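Local coordinates for protein yeast glycogen phosphorylase (Saccharomyces cerevisiae, PDB 1YGP) that belongs to the carbohydrate phosphorylases, two-domain enzymes of the GT-B fold class, and binds pyridoxal-5'-phosphate, at residues A[96-100]-A[872-876]; A[354-358]-A[395-399]. One frame throughout, in Å; residues are numbered along the deposited sequence.

Interaction 1 of 2, residues A[96-100]-A[872-876]; sequences PKRVY and IWNVE
V99, K97 and W873 carry this contact, in which the C-terminal end of the chain packs on the sheet of the N-terminal Rossmann-like domain of a GT-B fold. V99 is the second residue of strand 98-102, in the middle of the sheet, and W873 is the last residue of helix 861-873. N874 leaves the helix with positive phi. V875, in the loop that follows, comes opposite K97, with the CA atoms of K97 and V875 6.2 Å apart.

V99 sets its two methyls on two different partners. CG1 lies anti to the backbone N (chi1 -178°) and reaches over the face of the W873 indole. It sits 3.5 Å from the centroid of the six-membered ring, almost exactly on the ring normal, which makes a CH-pi contact. The atoms of the six-membered ring all lie at similar distances from this methyl. CG2 turns instead to V875, with V99 CG2 3.6 Å from V875 CG2, and also touches W873 CE3. The branched side chain thus fills the angle between the tryptophan and the valine. I182 packs on both valines, and A362 of the neighbouring strand touches W873. The indole is held at its polar end too, where W873 NE1 bonds to Q364 OE1.

K97 works differently. Its chain is extended throughout, with CG anti to the backbone N (chi1 -175°), and it passes across V875 at about a right angle. K97 CG is 4.0 Å from V875 CG2, and K97 CD comes 3.8 Å from N874 O. The ammonium then meets the exit of the helix, where carbonyls lack their usual helical partners. A weak second bond joins it to P358 O. K97 NZ donates to W873 O at 3.0 Å, with the nitrogen tilted 28° from the carbonyl plane.

Interaction 2 of 2, residues A[354-358]-A[395-399]; sequences WTEFP and IVTKT
I395 packs against W354, F357 and P358, joining two helical pieces beside the parallel part of the N-terminal sheet in this Rossmann-like domain. Helix 357-360 leads into strand 361-366, and helix 389-399 leads into the next strand, 400-404.

The two branches of I395 divide the work. CG2 meets the stem of the phenylalanine, with I395 CG2 3.7 Å from F357 CB, and also touches the P358 ring. CD1 reaches the 3-10 turn, where I395 CD1 is 3.5 Å from W354 O. The same oxygen accepts a hydrogen bond from the backbone N-H of F357; the methyl only packs on it. Farther along the helix, P358 CB lies 3.7 Å from K398 CB. The rest of the lysine bends away, and its NZ pairs with D394.

T399 comes to the edge of the F357 ring, near its plane, with T399 OG1 3.6 Å from F357 CD2. F347 meets the same phenylalanine edge-to-face, and L377 of helix 372-384 packs on it as well. The threonine hydroxyl is turned by a bond within its own helix: T399 OG1 donates to I395 O at 2.8 Å, from above the carbonyl plane.

Interaction 1 uses strand 98-102, and interaction 2 joins the helices that precede the next two strands; the centres are about 13 Å apart. Strand 98-102 pairs in parallel with strand 361-366, which pairs with 400-404. The contacts meet directly where K97 NZ approaches P358 O at 3.2 Å, a weak hydrogen bond. One lysine thereby ties the C-terminal segment 872-876 to the start of helix 357-360. R98 adds backbone bonds to Q360 and A362. None of the residues in these contacts belongs to the pyridoxal-5'-phosphate pocket, which includes K607 and K728. Interactions 1 and 2 are both structural packing around the N-terminal sheet.

Interaction 1 of 2, residues A[96-100]-A[872-876]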
# COMPACT_ATOMS: atom_id res chain seq x y z
N PRO A 96 -29.29 -20.67 1.82
CA PRO A 96 -30.40 -20.09 1.10
C PRO A 96 -29.97 -19.77 -0.33
O PRO A 96 -28.78 -19.82 -0.64
CB PRO A 96 -30.72 -18.91 1.97
CG PRO A 96 -29.39 -18.41 2.42
CD PRO A 96 -28.65 -19.69 2.70
N LYS A 97 -30.90 -19.42 -1.22
CA LYS A 97 -30.49 -18.97 -2.55
C LYS A 97 -29.81 -17.61 -2.32
O LYS A 97 -30.28 -16.82 -1.49
CB LYS A 97 -31.70 -18.81 -3.46
CG LYS A 97 -31.33 -18.46 -4.88
CD LYS A 97 -32.53 -18.34 -5.78
CE LYS A 97 -31.98 -18.30 -7.18
NZ LYS A 97 -33.02 -18.13 -8.16
N ARG A 98 -28.73 -17.33 -3.03
CA ARG A 98 -27.97 -16.12 -2.84
C ARG A 98 -28.01 -15.32 -4.12
O ARG A 98 -28.18 -15.83 -5.23
CB ARG A 98 -26.51 -16.44 -2.53
CG ARG A 98 -26.30 -17.20 -1.24
CD ARG A 98 -24.84 -17.16 -0.81
NE ARG A 98 -24.61 -18.20 0.17
CZ ARG A 98 -23.77 -18.09 1.19
NH1 ARG A 98 -23.06 -16.99 1.43
NH2 ARG A 98 -23.63 -19.14 1.99
N VAL A 99 -27.81 -14.02 -3.93
CA VAL A 99 -27.85 -13.05 -5.00
C VAL A 99 -26.42 -12.56 -5.19
O VAL A 99 -25.75 -12.27 -4.20
CB VAL A 99 -28.74 -11.88 -4.59
CG1 VAL A 99 -28.81 -10.89 -5.73
CG2 VAL A 99 -30.10 -12.39 -4.21
N TYR A 100 -25.88 -12.44 -6.40
CA TYR A 100 -24.56 -11.91 -6.59
C TYR A 100 -24.86 -10.75 -7.53
O TYR A 100 -25.60 -10.87 -8.52
CB TYR A 100 -23.66 -12.97 -7.22
CG TYR A 100 -23.29 -14.05 -6.21
CD1 TYR A 100 -22.46 -13.77 -5.12
CD2 TYR A 100 -23.77 -15.34 -6.39
CE1 TYR A 100 -22.11 -14.78 -4.22
CE2 TYR A 100 -23.43 -16.36 -5.50
CZ TYR A 100 -22.60 -16.07 -4.41
OH TYR A 100 -22.26 -17.09 -3.53
N ILE A 872 -37.75 -11.39 -9.85
CA ILE A 872 -36.61 -11.86 -10.60
C ILE A 872 -35.80 -12.90 -9.87
O ILE A 872 -35.61 -14.00 -10.38
CB ILE A 872 -35.75 -10.60 -10.97
CG1 ILE A 872 -36.62 -9.63 -11.83
CG2 ILE A 872 -34.49 -11.03 -11.72
CD1 ILE A 872 -36.07 -8.25 -12.22
N TRP A 873 -35.30 -12.58 -8.69
CA TRP A 873 -34.39 -13.48 -8.02
C TRP A 873 -35.04 -14.66 -7.31
O TRP A 873 -34.41 -15.69 -7.09
CB TRP A 873 -33.54 -12.71 -7.01
CG TRP A 873 -32.64 -11.61 -7.60
CD1 TRP A 873 -32.16 -11.66 -8.89
CD2 TRP A 873 -32.30 -10.45 -6.95
NE1 TRP A 873 -31.53 -10.52 -9.06
CE2 TRP A 873 -31.58 -9.77 -7.95
CE3 TRP A 873 -32.49 -9.89 -5.68
CZ2 TRP A 873 -31.05 -8.51 -7.70
CZ3 TRP A 873 -31.95 -8.63 -5.44
CH2 TRP A 873 -31.24 -7.95 -6.44
N ASN A 874 -36.29 -14.45 -6.90
CA ASN A 874 -37.09 -15.40 -6.13
C ASN A 874 -36.26 -15.80 -4.93
O ASN A 874 -35.94 -16.96 -4.65
CB ASN A 874 -37.47 -16.61 -6.99
CG ASN A 874 -38.23 -16.14 -8.23
OD1 ASN A 874 -37.79 -16.34 -9.36
ND2 ASN A 874 -39.37 -15.47 -8.12
N VAL A 875 -35.93 -14.75 -4.20
CA VAL A 875 -35.05 -14.85 -3.06
C VAL A 875 -35.83 -14.42 -1.81
O VAL A 875 -36.68 -13.53 -1.88
CB VAL A 875 -33.84 -13.97 -3.50
CG1 VAL A 875 -33.58 -12.82 -2.57
CG2 VAL A 875 -32.62 -14.88 -3.58
N GLU A 876 -35.62 -15.07 -0.67
CA GLU A 876 -36.25 -14.71 0.59
C GLU A 876 -35.12 -14.21 1.50
O GLU A 876 -33.98 -14.68 1.38
CB GLU A 876 -36.87 -15.91 1.31
CG GLU A 876 -37.95 -16.67 0.60
CD GLU A 876 -39.17 -15.82 0.28
OE1 GLU A 876 -39.86 -15.41 1.21
OE2 GLU A 876 -39.41 -15.58 -0.91

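Interaction 2 of 2, residues A[354-358]-A[395-399]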
# COMPACT_ATOMS: atom_id res chain seq x y z
N TRP A 354 -24.98 -29.97 -9.96
CA TRP A 354 -25.06 -28.82 -10.86
C TRP A 354 -26.45 -28.47 -11.30
O TRP A 354 -26.74 -27.29 -11.46
CB TRP A 354 -24.24 -29.04 -12.13
CG TRP A 354 -22.77 -28.85 -11.82
CD1 TRP A 354 -21.91 -29.90 -11.89
CD2 TRP A 354 -22.17 -27.69 -11.39
NE1 TRP A 354 -20.76 -29.43 -11.49
CE2 TRP A 354 -20.86 -28.13 -11.18
CE3 TRP A 354 -22.50 -26.36 -11.14
CZ2 TRP A 354 -19.88 -27.28 -10.71
CZ3 TRP A 354 -21.51 -25.50 -10.67
CH2 TRP A 354 -20.22 -25.95 -10.45
N THR A 355 -27.37 -29.43 -11.43
CA THR A 355 -28.73 -29.11 -11.83
C THR A 355 -29.48 -28.24 -10.85
O THR A 355 -30.52 -27.69 -11.21
CB THR A 355 -29.50 -30.42 -12.08
OG1 THR A 355 -29.04 -31.43 -11.17
CG2 THR A 355 -29.28 -30.88 -13.52
N GLU A 356 -28.98 -28.07 -9.62
CA GLU A 356 -29.61 -27.18 -8.66
C GLU A 356 -28.99 -25.79 -8.60
O GLU A 356 -29.50 -24.92 -7.88
CB GLU A 356 -29.53 -27.73 -7.28
CG GLU A 356 -30.17 -29.09 -7.17
CD GLU A 356 -30.38 -29.46 -5.73
OE1 GLU A 356 -29.44 -29.41 -4.94
OE2 GLU A 356 -31.52 -29.81 -5.41
N PHE A 357 -27.92 -25.53 -9.37
CA PHE A 357 -27.30 -24.21 -9.42
C PHE A 357 -28.34 -23.12 -9.61
O PHE A 357 -28.38 -22.30 -8.70
CB PHE A 357 -26.26 -24.13 -10.57
CG PHE A 357 -25.24 -23.02 -10.37
CD1 PHE A 357 -24.27 -23.13 -9.37
CD2 PHE A 357 -25.26 -21.90 -11.20
CE1 PHE A 357 -23.31 -22.13 -9.18
CE2 PHE A 357 -24.30 -20.90 -11.00
CZ PHE A 357 -23.33 -21.01 -10.00
N PRO A 358 -29.29 -23.08 -10.59
CA PRO A 358 -30.28 -22.02 -10.70
C PRO A 358 -31.14 -21.88 -9.46
O PRO A 358 -31.63 -20.81 -9.13
CB PRO A 358 -31.09 -22.38 -11.90
CG PRO A 358 -30.13 -23.19 -12.71
CD PRO A 358 -29.53 -24.06 -11.63
N ILE A 395 -28.60 -24.13 -17.49
CA ILE A 395 -28.26 -23.61 -16.18
C ILE A 395 -27.90 -22.11 -16.31
O ILE A 395 -28.49 -21.27 -15.62
CB ILE A 395 -27.10 -24.46 -15.60
CG1 ILE A 395 -27.60 -25.90 -15.37
CG2 ILE A 395 -26.61 -23.89 -14.28
CD1 ILE A 395 -26.58 -26.97 -14.91
N VAL A 396 -27.03 -21.75 -17.25
CA VAL A 396 -26.65 -20.37 -17.49
C VAL A 396 -27.89 -19.49 -17.61
O VAL A 396 -28.10 -18.56 -16.83
CB VAL A 396 -25.79 -20.33 -18.78
CG1 VAL A 396 -25.54 -18.90 -19.23
CG2 VAL A 396 -24.41 -20.92 -18.51
N THR A 397 -28.79 -19.90 -18.48
CA THR A 397 -30.02 -19.20 -18.80
C THR A 397 -30.86 -18.90 -17.57
O THR A 397 -31.32 -17.79 -17.32
CB THR A 397 -30.67 -20.10 -19.81
OG1 THR A 397 -29.90 -19.91 -20.99
CG2 THR A 397 -32.16 -19.86 -20.01
N LYS A 398 -31.05 -19.91 -16.75
CA LYS A 398 -31.83 -19.72 -15.56
C LYS A 398 -31.07 -18.99 -14.46
O LYS A 398 -31.72 -18.52 -13.53
CB LYS A 398 -32.29 -21.08 -15.10
CG LYS A 398 -33.48 -21.50 -15.91
CD LYS A 398 -33.97 -22.82 -15.33
CE LYS A 398 -33.52 -24.07 -16.09
NZ LYS A 398 -34.34 -24.26 -17.28
N THR A 399 -29.75 -18.80 -14.54
CA THR A 399 -28.98 -18.13 -13.50
C THR A 399 -28.93 -16.62 -13.69
O THR A 399 -28.92 -15.88 -12.72
CB THR A 399 -27.54 -18.70 -13.47
OG1 THR A 399 -27.61 -20.11 -13.25
CG2 THR A 399 -26.70 -18.08 -12.36